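Local structure of vacuolar aminopeptidase 1 (Saccharomyces cerevisiae, 5JGF) at residues D93-P101 with I234-D242; W127-L138 with L152-I163. The protein removes amino acids, preferably neutral or hydrophobic ones, from the N-termini of peptides in the yeast vacuole as a zinc-dependent, dodecameric aminopeptidase. One frame throughout, in Å; residues are numbered along the deposited sequence.

Contact 1 (D93-P101 with I234-D242)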
loop_
_atom_site.group_PDB
_atom_site.type_symbol
_atom_site.label_atom_id
_atom_site.label_comp_id
_atom_site.label_asym_id
_atom_site.label_seq_id
_atom_site.Cartn_x
_atom_site.Cartn_y
_atom_site.Cartn_z
ATOM N N ASP D 93 -27.261 -18.009 31.425
ATOM C CA ASP D 93 -27.317 -16.747 30.702
ATOM C C ASP D 93 -27.051 -17.095 29.242
ATOM O O ASP D 93 -26.382 -18.086 28.946
ATOM C CB ASP D 93 -26.260 -15.751 31.206
ATOM C CG ASP D 93 -24.832 -16.246 31.017
ATOM O OD1 ASP D 93 -23.995 -15.468 30.497
ATOM O OD2 ASP D 93 -24.536 -17.398 31.398
ATOM N N ALA D 94 -27.607 -16.305 28.332
ATOM C CA ALA D 94 -27.397 -16.523 26.906
ATOM C C ALA D 94 -27.205 -15.168 26.245
ATOM O O ALA D 94 -27.637 -14.146 26.782
ATOM C CB ALA D 94 -28.593 -17.229 26.296
ATOM N N LEU D 95 -26.550 -15.152 25.090
ATOM C CA LEU D 95 -26.346 -13.894 24.383
ATOM C C LEU D 95 -27.697 -13.222 24.202
ATOM O O LEU D 95 -28.684 -13.874 23.850
ATOM C CB LEU D 95 -25.699 -14.137 23.016
ATOM C CG LEU D 95 -24.193 -13.868 22.946
ATOM C CD1 LEU D 95 -23.461 -14.783 23.922
ATOM C CD2 LEU D 95 -23.695 -14.097 21.521
ATOM N N THR D 96 -27.746 -11.920 24.452
ATOM C CA THR D 96 -28.991 -11.193 24.312
ATOM C C THR D 96 -28.725 -9.707 24.116
ATOM O O THR D 96 -27.586 -9.292 23.885
ATOM C CB THR D 96 -29.897 -11.420 25.559
ATOM O OG1 THR D 96 -31.198 -10.882 25.315
ATOM C CG2 THR D 96 -29.304 -10.751 26.795
ATOM N N VAL D 97 -29.787 -8.915 24.188
ATOM C CA VAL D 97 -29.692 -7.467 24.038
ATOM C C VAL D 97 -30.380 -6.878 25.265
ATOM O O VAL D 97 -31.502 -7.259 25.595
ATOM C CB VAL D 97 -30.395 -6.993 22.742
ATOM C CG1 VAL D 97 -30.432 -5.479 22.687
ATOM C CG2 VAL D 97 -29.659 -7.543 21.530
ATOM N N LYS D 98 -29.698 -5.961 25.941
ATOM C CA LYS D 98 -30.223 -5.350 27.162
ATOM C C LYS D 98 -30.663 -3.908 26.972
ATOM O O LYS D 98 -29.960 -3.125 26.339
ATOM C CB LYS D 98 -29.143 -5.367 28.251
ATOM C CG LYS D 98 -28.691 -6.741 28.711
ATOM C CD LYS D 98 -29.746 -7.368 29.599
ATOM C CE LYS D 98 -29.228 -8.614 30.300
ATOM N NZ LYS D 98 -30.254 -9.125 31.253
ATOM N N LEU D 99 -31.820 -3.545 27.519
ATOM C CA LEU D 99 -32.238 -2.153 27.427
ATOM C C LEU D 99 -31.235 -1.388 28.283
ATOM O O LEU D 99 -30.796 -1.885 29.319
ATOM C CB LEU D 99 -33.644 -1.948 27.998
ATOM C CG LEU D 99 -34.785 -1.903 26.986
ATOM C CD1 LEU D 99 -34.967 -3.278 26.361
ATOM C CD2 LEU D 99 -36.062 -1.456 27.678
ATOM N N LYS D 100 -30.859 -0.192 27.850
ATOM C CA LYS D 100 -29.915 0.611 28.615
ATOM C C LYS D 100 -30.614 1.196 29.844
ATOM O O LYS D 100 -31.841 1.218 29.907
ATOM C CB LYS D 100 -29.354 1.732 27.735
ATOM C CG LYS D 100 -28.258 1.254 26.784
ATOM C CD LYS D 100 -27.912 2.303 25.744
ATOM C CE LYS D 100 -26.706 1.873 24.911
ATOM N NZ LYS D 100 -26.812 2.416 23.522
ATOM N N PRO D 101 -29.839 1.645 30.849
ATOM C CA PRO D 101 -30.392 2.233 32.076
ATOM C C PRO D 101 -31.440 3.280 31.710
ATOM O O PRO D 101 -32.465 3.425 32.379
ATOM C CB PRO D 101 -29.160 2.827 32.747
ATOM C CG PRO D 101 -28.114 1.810 32.419
ATOM C CD PRO D 101 -28.371 1.536 30.942
ATOM N N ILE D 234 -39.881 1.077 39.903
ATOM C CA ILE D 234 -38.656 1.700 40.410
ATOM C C ILE D 234 -37.409 1.406 39.575
ATOM O O ILE D 234 -36.526 2.253 39.462
ATOM C CB ILE D 234 -38.380 1.283 41.877
ATOM C CG1 ILE D 234 -39.107 2.237 42.820
ATOM C CG2 ILE D 234 -36.892 1.308 42.181
ATOM C CD1 ILE D 234 -40.314 1.636 43.443
ATOM N N GLN D 235 -37.333 0.202 39.014
ATOM C CA GLN D 235 -36.199 -0.196 38.176
ATOM C C GLN D 235 -36.551 -1.426 37.353
ATOM O O GLN D 235 -37.562 -2.082 37.600
ATOM C CB GLN D 235 -34.960 -0.507 39.026
ATOM C CG GLN D 235 -33.921 0.613 39.074
ATOM C CD GLN D 235 -33.558 1.134 37.693
ATOM O OE1 GLN D 235 -33.627 0.403 36.702
ATOM N NE2 GLN D 235 -33.159 2.399 37.621
ATOM N N MET D 236 -35.717 -1.733 36.367
ATOM C CA MET D 236 -35.955 -2.899 35.531
ATOM C C MET D 236 -34.705 -3.377 34.812
ATOM O O MET D 236 -33.781 -2.606 34.558
ATOM C CB MET D 236 -37.069 -2.615 34.519
ATOM C CG MET D 236 -36.954 -1.290 33.807
ATOM S SD MET D 236 -38.379 -0.974 32.730
ATOM C CE MET D 236 -37.518 -0.581 31.228
ATOM N N ASP D 237 -34.689 -4.670 34.515
ATOM C CA ASP D 237 -33.588 -5.328 33.819
ATOM C C ASP D 237 -34.294 -6.143 32.744
ATOM O O ASP D 237 -34.707 -7.278 32.983
ATOM C CB ASP D 237 -32.835 -6.248 34.788
ATOM C CG ASP D 237 -31.653 -6.951 34.141
ATOM O OD1 ASP D 237 -31.454 -6.797 32.918
ATOM O OD2 ASP D 237 -30.924 -7.668 34.863
ATOM N N LEU D 238 -34.446 -5.548 31.563
ATOM C CA LEU D 238 -35.142 -6.200 30.459
ATOM C C LEU D 238 -34.239 -6.546 29.280
ATOM O O LEU D 238 -33.275 -5.834 28.996
ATOM C CB LEU D 238 -36.284 -5.304 29.963
ATOM C CG LEU D 238 -37.274 -4.800 31.022
ATOM C CD1 LEU D 238 -38.354 -3.946 30.356
ATOM C CD2 LEU D 238 -37.900 -5.985 31.745
ATOM N N ASP D 239 -34.573 -7.648 28.608
ATOM C CA ASP D 239 -33.849 -8.136 27.435
ATOM C C ASP D 239 -34.745 -7.986 26.218
ATOM O O ASP D 239 -35.963 -7.833 26.338
ATOM C CB ASP D 239 -33.589 -9.649 27.486
ATOM C CG ASP D 239 -32.682 -10.084 28.604
ATOM O OD1 ASP D 239 -32.448 -11.308 28.671
ATOM O OD2 ASP D 239 -32.206 -9.250 29.394
ATOM N N LEU D 240 -34.120 -8.061 25.049
ATOM C CA LEU D 240 -34.828 -8.088 23.780
ATOM C C LEU D 240 -34.362 -9.452 23.289
ATOM O O LEU D 240 -33.171 -9.765 23.364
ATOM C CB LEU D 240 -34.360 -6.994 22.823
ATOM C CG LEU D 240 -34.876 -5.584 23.094
ATOM C CD1 LEU D 240 -34.553 -4.719 21.879
ATOM C CD2 LEU D 240 -36.391 -5.605 23.335
ATOM N N PHE D 241 -35.289 -10.271 22.807
ATOM C CA PHE D 241 -34.944 -11.615 22.358
ATOM C C PHE D 241 -35.831 -12.062 21.206
ATOM O O PHE D 241 -36.903 -11.503 20.987
ATOM C CB PHE D 241 -35.113 -12.577 23.533
ATOM C CG PHE D 241 -36.413 -12.394 24.262
ATOM C CD1 PHE D 241 -37.601 -12.897 23.736
ATOM C CD2 PHE D 241 -36.461 -11.658 25.442
ATOM C CE1 PHE D 241 -38.823 -12.667 24.377
ATOM C CE2 PHE D 241 -37.676 -11.421 26.092
ATOM C CZ PHE D 241 -38.859 -11.926 25.557
ATOM N N ASP D 242 -35.377 -13.083 20.481
ATOM C CA ASP D 242 -36.123 -13.625 19.347
ATOM C C ASP D 242 -37.362 -14.354 19.871
ATOM O O ASP D 242 -37.249 -15.232 20.727
ATOM C CB ASP D 242 -35.246 -14.617 18.569
ATOM C CG ASP D 242 -35.813 -14.960 17.202
ATOM O OD1 ASP D 242 -37.040 -14.839 17.006
ATOM O OD2 ASP D 242 -35.028 -15.363 16.321
HETATM O O HOH W 1 -28.578 -8.031 33.648
HETATM O O HOH W 2 -33.052 -2.933 31.305
HETATM O O HOH W 3 -31.273 -4.510 31.274
HETATM O O HOH W 4 -33.908 1.159 33.954
HETATM O O HOH W 5 -32.048 3.095 35.030
#
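Val97 and Leu240 form an antiparallel hydrogen-bonded pair, Leu240 N donating to Val97 O at 2.8 Å, and two residues on, Leu99 N bonds to Leu238 O almost straight as the two strands run at 141° to each other. Between these two bonds, the non-hydrogen-bonded pair Lys98 and Asp239 carries the charges. Their side chains run alongside each other in the same direction, and Lys98 NZ meets the syn lone pair of Asp239 OD2 at 2.7 Å. The lysine chain bends at chi2 (-75°), which folds the ammonium back over strand 234-242, where it also reaches Asp237 OD1 at 3.1 Å, 28° out of that carboxylate's plane. A water accepts from the same NZ and donates to Asp237 OD2, which Tyr26 also holds. These are central strands of a six-stranded antiparallel sheet in the M18 aminopeptidase fold, with strand 112-119 on the far side of strand 96-99. A methionine in place of Lys98 would probably leave Asp237 and Asp239 facing each other without the cation between them. On the other face Val97 CB lies 4.0 Å from Leu240 CB. Leu99 straddles its neighbours: CD1 packs on Leu240 CG, while CD2 meets Met236 CE at 3.9 Å. Further along, two waters tie Pro101 O to the amide of Gln235, whose NE2 also bonds Glu390 of a neighbouring subunit.

Contact 2 (W127-L138 with L152-I163); sequences WLDRDLGIGGRL and LVDSTPLPVCRI
Ser155 OG is gripped from two directions: it accepts from Ile134 N at 2.9 Å and donates to Leu158 O at 2.8 Å. A chi1 of 72°, with OG between the backbone N and the carbonyl carbon, brings the hydroxyl to the Ile134 amide, while Ser155 N returns a bond to Ile134 O. A CB on Gly133 would lie 3.0 Å from Ser155 OG, a clash. Ile134 CG2 packs across Val160 CG2 at 3.7 Å, and the Leu138 and Val153 side chains cross at about a right angle, CD1 of the leucine on CG1 of the valine. At the far end Asp129 N bonds Ile163 O, and Leu128 CD2 touches Ile163 CG2. Asp129 OD1 sits over one face of the Arg162 guanidinium, 3.0 Å from NH2, the two planes only 11° apart; no N-H points at it, so charge alone draws them together. Directed bonds come from other partners, among them a different neighbouring subunit from the one that meets Gln235: its Arg441 O accepts from Arg162 NH2, and its Ser439 bonds Asp129 OD2. Beyond the paired Gly136 and Val153, Asp154 OD2 accepts from Thr156 N in an Asx turn; past it the chain rejoins hairpin strand 132-140 at one bridge, Leu132 opposite Cys161, with a classic beta bulge at Val160-Cys161.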
loop_
_atom_site.group_PDB
_atom_site.type_symbol
_atom_site.label_atom_id
_atom_site.label_comp_id
_atom_site.label_asym_id
_atom_site.label_seq_id
_atom_site.Cartn_x
_atom_site.Cartn_y
_atom_site.Cartn_z
ATOM N N TRP D 127 -28.793 -10.674 14.043
ATOM C CA TRP D 127 -29.859 -10.067 14.833
ATOM C C TRP D 127 -30.730 -9.113 14.028
ATOM O O TRP D 127 -31.729 -8.588 14.528
ATOM C CB TRP D 127 -29.276 -9.339 16.050
ATOM C CG TRP D 127 -29.022 -10.264 17.207
ATOM C CD1 TRP D 127 -28.028 -11.197 17.318
ATOM C CD2 TRP D 127 -29.817 -10.382 18.395
ATOM N NE1 TRP D 127 -28.160 -11.891 18.501
ATOM C CE2 TRP D 127 -29.248 -11.410 19.179
ATOM C CE3 TRP D 127 -30.959 -9.719 18.871
ATOM C CZ2 TRP D 127 -29.782 -11.793 20.418
ATOM C CZ3 TRP D 127 -31.489 -10.101 20.103
ATOM C CH2 TRP D 127 -30.900 -11.129 20.860
ATOM N N LEU D 128 -30.359 -8.892 12.772
ATOM C CA LEU D 128 -31.137 -8.007 11.916
ATOM C C LEU D 128 -32.376 -8.723 11.397
ATOM O O LEU D 128 -32.349 -9.924 11.131
ATOM C CB LEU D 128 -30.316 -7.560 10.705
ATOM C CG LEU D 128 -29.059 -6.728 10.944
ATOM C CD1 LEU D 128 -28.370 -6.483 9.608
ATOM C CD2 LEU D 128 -29.422 -5.416 11.611
ATOM N N ASP D 129 -33.462 -7.974 11.259
ATOM C CA ASP D 129 -34.696 -8.516 10.716
ATOM C C ASP D 129 -35.205 -9.760 11.428
ATOM O O ASP D 129 -35.650 -10.719 10.795
ATOM C CB ASP D 129 -34.499 -8.787 9.223
ATOM C CG ASP D 129 -34.042 -7.547 8.471
ATOM O OD1 ASP D 129 -34.190 -6.442 9.028
ATOM O OD2 ASP D 129 -33.540 -7.667 7.332
ATOM N N ARG D 130 -35.134 -9.726 12.753
ATOM C CA ARG D 130 -35.613 -10.810 13.603
ATOM C C ARG D 130 -36.712 -10.191 14.474
ATOM O O ARG D 130 -36.578 -9.046 14.918
ATOM C CB ARG D 130 -34.475 -11.327 14.490
ATOM C CG ARG D 130 -33.289 -11.917 13.721
ATOM C CD ARG D 130 -33.564 -13.334 13.231
ATOM N NE ARG D 130 -32.407 -13.892 12.532
ATOM C CZ ARG D 130 -32.277 -15.170 12.190
ATOM N NH1 ARG D 130 -33.236 -16.044 12.479
ATOM N NH2 ARG D 130 -31.181 -15.578 11.567
ATOM N N ASP D 131 -37.795 -10.930 14.702
ATOM C CA ASP D 131 -38.906 -10.444 15.524
ATOM C C ASP D 131 -38.472 -10.484 16.986
ATOM O O ASP D 131 -38.280 -11.565 17.546
ATOM C CB ASP D 131 -40.133 -11.344 15.345
ATOM C CG ASP D 131 -40.745 -11.255 13.955
ATOM O OD1 ASP D 131 -40.109 -10.696 13.034
ATOM O OD2 ASP D 131 -41.873 -11.762 13.785
ATOM N N LEU D 132 -38.338 -9.316 17.607
ATOM C CA LEU D 132 -37.882 -9.252 18.991
ATOM C C LEU D 132 -38.937 -8.908 20.034
ATOM O O LEU D 132 -39.629 -7.896 19.928
ATOM C CB LEU D 132 -36.738 -8.240 19.112
ATOM C CG LEU D 132 -35.549 -8.443 18.166
ATOM C CD1 LEU D 132 -34.505 -7.358 18.429
ATOM C CD2 LEU D 132 -34.943 -9.834 18.371
ATOM N N GLY D 133 -39.038 -9.758 21.051
ATOM C CA GLY D 133 -39.971 -9.511 22.132
ATOM C C GLY D 133 -39.174 -8.862 23.246
ATOM O O GLY D 133 -37.947 -8.747 23.154
ATOM N N ILE D 134 -39.853 -8.424 24.298
ATOM C CA ILE D 134 -39.171 -7.802 25.423
ATOM C C ILE D 134 -39.609 -8.512 26.695
ATOM O O ILE D 134 -40.750 -8.957 26.804
ATOM C CB ILE D 134 -39.495 -6.289 25.510
ATOM C CG1 ILE D 134 -38.665 -5.640 26.620
ATOM C CG2 ILE D 134 -41.000 -6.078 25.732
ATOM C CD1 ILE D 134 -38.691 -4.111 26.587
ATOM N N GLY D 135 -38.699 -8.643 27.648
ATOM C CA GLY D 135 -39.049 -9.323 28.880
ATOM C C GLY D 135 -37.946 -9.231 29.902
ATOM O O GLY D 135 -36.832 -8.809 29.593
ATOM N N GLY D 136 -38.252 -9.630 31.129
ATOM C CA GLY D 136 -37.249 -9.569 32.168
ATOM C C GLY D 136 -37.828 -9.263 33.529
ATOM O O GLY D 136 -39.014 -9.489 33.786
ATOM N N ARG D 137 -36.980 -8.723 34.396
ATOM C CA ARG D 137 -37.362 -8.406 35.763
ATOM C C ARG D 137 -37.714 -6.945 36.005
ATOM O O ARG D 137 -37.002 -6.038 35.570
ATOM C CB ARG D 137 -36.223 -8.814 36.699
ATOM C CG ARG D 137 -36.514 -8.646 38.178
ATOM C CD ARG D 137 -35.291 -9.012 39.003
ATOM N NE ARG D 137 -35.632 -9.241 40.400
ATOM C CZ ARG D 137 -34.756 -9.574 41.342
ATOM N NH1 ARG D 137 -35.166 -9.764 42.588
ATOM N NH2 ARG D 137 -33.473 -9.713 41.042
ATOM N N LEU D 138 -38.826 -6.726 36.697
ATOM C CA LEU D 138 -39.258 -5.380 37.050
ATOM C C LEU D 138 -39.228 -5.288 38.565
ATOM O O LEU D 138 -39.643 -6.222 39.249
ATOM C CB LEU D 138 -40.695 -5.109 36.595
ATOM C CG LEU D 138 -41.061 -5.088 35.114
ATOM C CD1 LEU D 138 -42.517 -4.646 34.986
ATOM C CD2 LEU D 138 -40.151 -4.133 34.349
ATOM N N LEU D 152 -41.827 -10.597 36.896
ATOM C CA LEU D 152 -41.250 -10.954 35.609
ATOM C C LEU D 152 -42.288 -10.689 34.533
ATOM O O LEU D 152 -43.471 -10.994 34.715
ATOM C CB LEU D 152 -40.853 -12.430 35.600
ATOM C CG LEU D 152 -39.371 -12.774 35.798
ATOM C CD1 LEU D 152 -38.719 -11.872 36.839
ATOM C CD2 LEU D 152 -39.269 -14.233 36.186
ATOM N N VAL D 153 -41.852 -10.107 33.421
ATOM C CA VAL D 153 -42.751 -9.813 32.312
ATOM C C VAL D 153 -42.204 -10.415 31.021
ATOM O O VAL D 153 -41.013 -10.709 30.920
ATOM C CB VAL D 153 -42.953 -8.292 32.145
ATOM C CG1 VAL D 153 -43.678 -7.735 33.368
ATOM C CG2 VAL D 153 -41.607 -7.597 31.970
ATOM N N ASP D 154 -43.080 -10.596 30.039
ATOM C CA ASP D 154 -42.699 -11.200 28.769
ATOM C C ASP D 154 -43.754 -10.835 27.728
ATOM O O ASP D 154 -44.929 -11.162 27.892
ATOM C CB ASP D 154 -42.630 -12.717 28.957
ATOM C CG ASP D 154 -42.305 -13.459 27.681
ATOM O OD1 ASP D 154 -42.401 -14.707 27.691
ATOM O OD2 ASP D 154 -41.949 -12.810 26.677
ATOM N N SER D 155 -43.340 -10.163 26.657
ATOM C CA SER D 155 -44.280 -9.743 25.618
ATOM C C SER D 155 -44.701 -10.858 24.668
ATOM O O SER D 155 -45.697 -10.724 23.958
ATOM C CB SER D 155 -43.688 -8.589 24.797
ATOM O OG SER D 155 -42.644 -9.043 23.951
ATOM N N THR D 156 -43.940 -11.950 24.645
ATOM C CA THR D 156 -44.239 -13.077 23.762
ATOM C C THR D 156 -45.738 -13.380 23.771
ATOM O O THR D 156 -46.353 -13.450 24.832
ATOM C CB THR D 156 -43.475 -14.336 24.212
ATOM O OG1 THR D 156 -42.077 -14.031 24.311
ATOM C CG2 THR D 156 -43.672 -15.471 23.214
ATOM N N PRO D 157 -46.340 -13.602 22.589
ATOM C CA PRO D 157 -45.776 -13.627 21.235
ATOM C C PRO D 157 -45.589 -12.282 20.530
ATOM O O PRO D 157 -45.147 -12.245 19.384
ATOM C CB PRO D 157 -46.762 -14.504 20.488
ATOM C CG PRO D 157 -48.071 -14.015 21.055
ATOM C CD PRO D 157 -47.775 -13.959 22.552
ATOM N N LEU D 158 -45.923 -11.181 21.190
ATOM C CA LEU D 158 -45.783 -9.880 20.547
ATOM C C LEU D 158 -44.338 -9.418 20.379
ATOM O O LEU D 158 -43.614 -9.253 21.362
ATOM C CB LEU D 158 -46.549 -8.799 21.326
ATOM C CG LEU D 158 -46.404 -7.374 20.764
ATOM C CD1 LEU D 158 -47.063 -7.294 19.390
ATOM C CD2 LEU D 158 -47.035 -6.366 21.708
ATOM N N PRO D 159 -43.891 -9.235 19.126
ATOM C CA PRO D 159 -42.520 -8.771 18.905
ATOM C C PRO D 159 -42.618 -7.245 18.895
ATOM O O PRO D 159 -43.080 -6.650 17.920
ATOM C CB PRO D 159 -42.170 -9.358 17.541
ATOM C CG PRO D 159 -43.478 -9.326 16.818
ATOM C CD PRO D 159 -44.494 -9.736 17.873
ATOM N N VAL D 160 -42.214 -6.620 19.994
ATOM C CA VAL D 160 -42.292 -5.167 20.120
ATOM C C VAL D 160 -41.201 -4.407 19.369
ATOM O O VAL D 160 -41.370 -3.229 19.059
ATOM C CB VAL D 160 -42.239 -4.728 21.611
ATOM C CG1 VAL D 160 -43.335 -5.438 22.412
ATOM C CG2 VAL D 160 -40.861 -5.032 22.206
ATOM N N CYS D 161 -40.090 -5.086 19.084
ATOM C CA CYS D 161 -38.947 -4.473 18.406
ATOM C C CYS D 161 -38.452 -5.279 17.216
ATOM O O CYS D 161 -38.773 -6.454 17.060
ATOM C CB CYS D 161 -37.767 -4.312 19.388
ATOM S SG CYS D 161 -38.042 -3.100 20.673
ATOM N N ARG D 162 -37.650 -4.621 16.389
ATOM C CA ARG D 162 -37.042 -5.229 15.216
ATOM C C ARG D 162 -35.944 -4.272 14.765
ATOM O O ARG D 162 -36.174 -3.066 14.677
ATOM C CB ARG D 162 -38.079 -5.415 14.101
ATOM C CG ARG D 162 -37.518 -5.968 12.786
ATOM C CD ARG D 162 -38.641 -6.213 11.772
ATOM N NE ARG D 162 -38.164 -6.674 10.466
ATOM C CZ ARG D 162 -37.503 -5.912 9.599
ATOM N NH1 ARG D 162 -37.235 -4.645 9.892
ATOM N NH2 ARG D 162 -37.116 -6.412 8.434
ATOM N N ILE D 163 -34.751 -4.808 14.517
ATOM C CA ILE D 163 -33.615 -4.005 14.061
ATOM C C ILE D 163 -33.623 -4.176 12.542
ATOM O O ILE D 163 -33.245 -5.224 12.021
ATOM C CB ILE D 163 -32.293 -4.537 14.642
ATOM C CG1 ILE D 163 -32.419 -4.668 16.167
ATOM C CG2 ILE D 163 -31.148 -3.589 14.279
ATOM C CD1 ILE D 163 -31.252 -5.368 16.835
HETATM O O HOH W 6 -34.249 -7.604 14.694
HETATM O O HOH W 7 -38.347 -9.310 11.286
#

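Overall arrangement
Contacts 1 and 2 are successive seams of one antiparallel sheet, their centres about 9 Å apart. Strand 233-242 lies between strands 96-99 and 132-140 and serves both: Asp239 N probably bonds Gly135 O (2.7 Å), and Gly133 N probably bonds Phe241 O (2.8 Å). The Phe241 ring then leans over the hairpin, with CE2 3.3 Å from Gly135 N. Contact 2 forms within the chain between the two segments of contact 1. Neither touches the zinc site: the side chain of Thr96 is about 11 Å, and that of Trp127 about 12 Å, from a bound zinc ion. At the start of segment 93-101, Asp93 bonds the backbone amides of Glu298 and Glu299, tying contact 1 to the metal-binding loop.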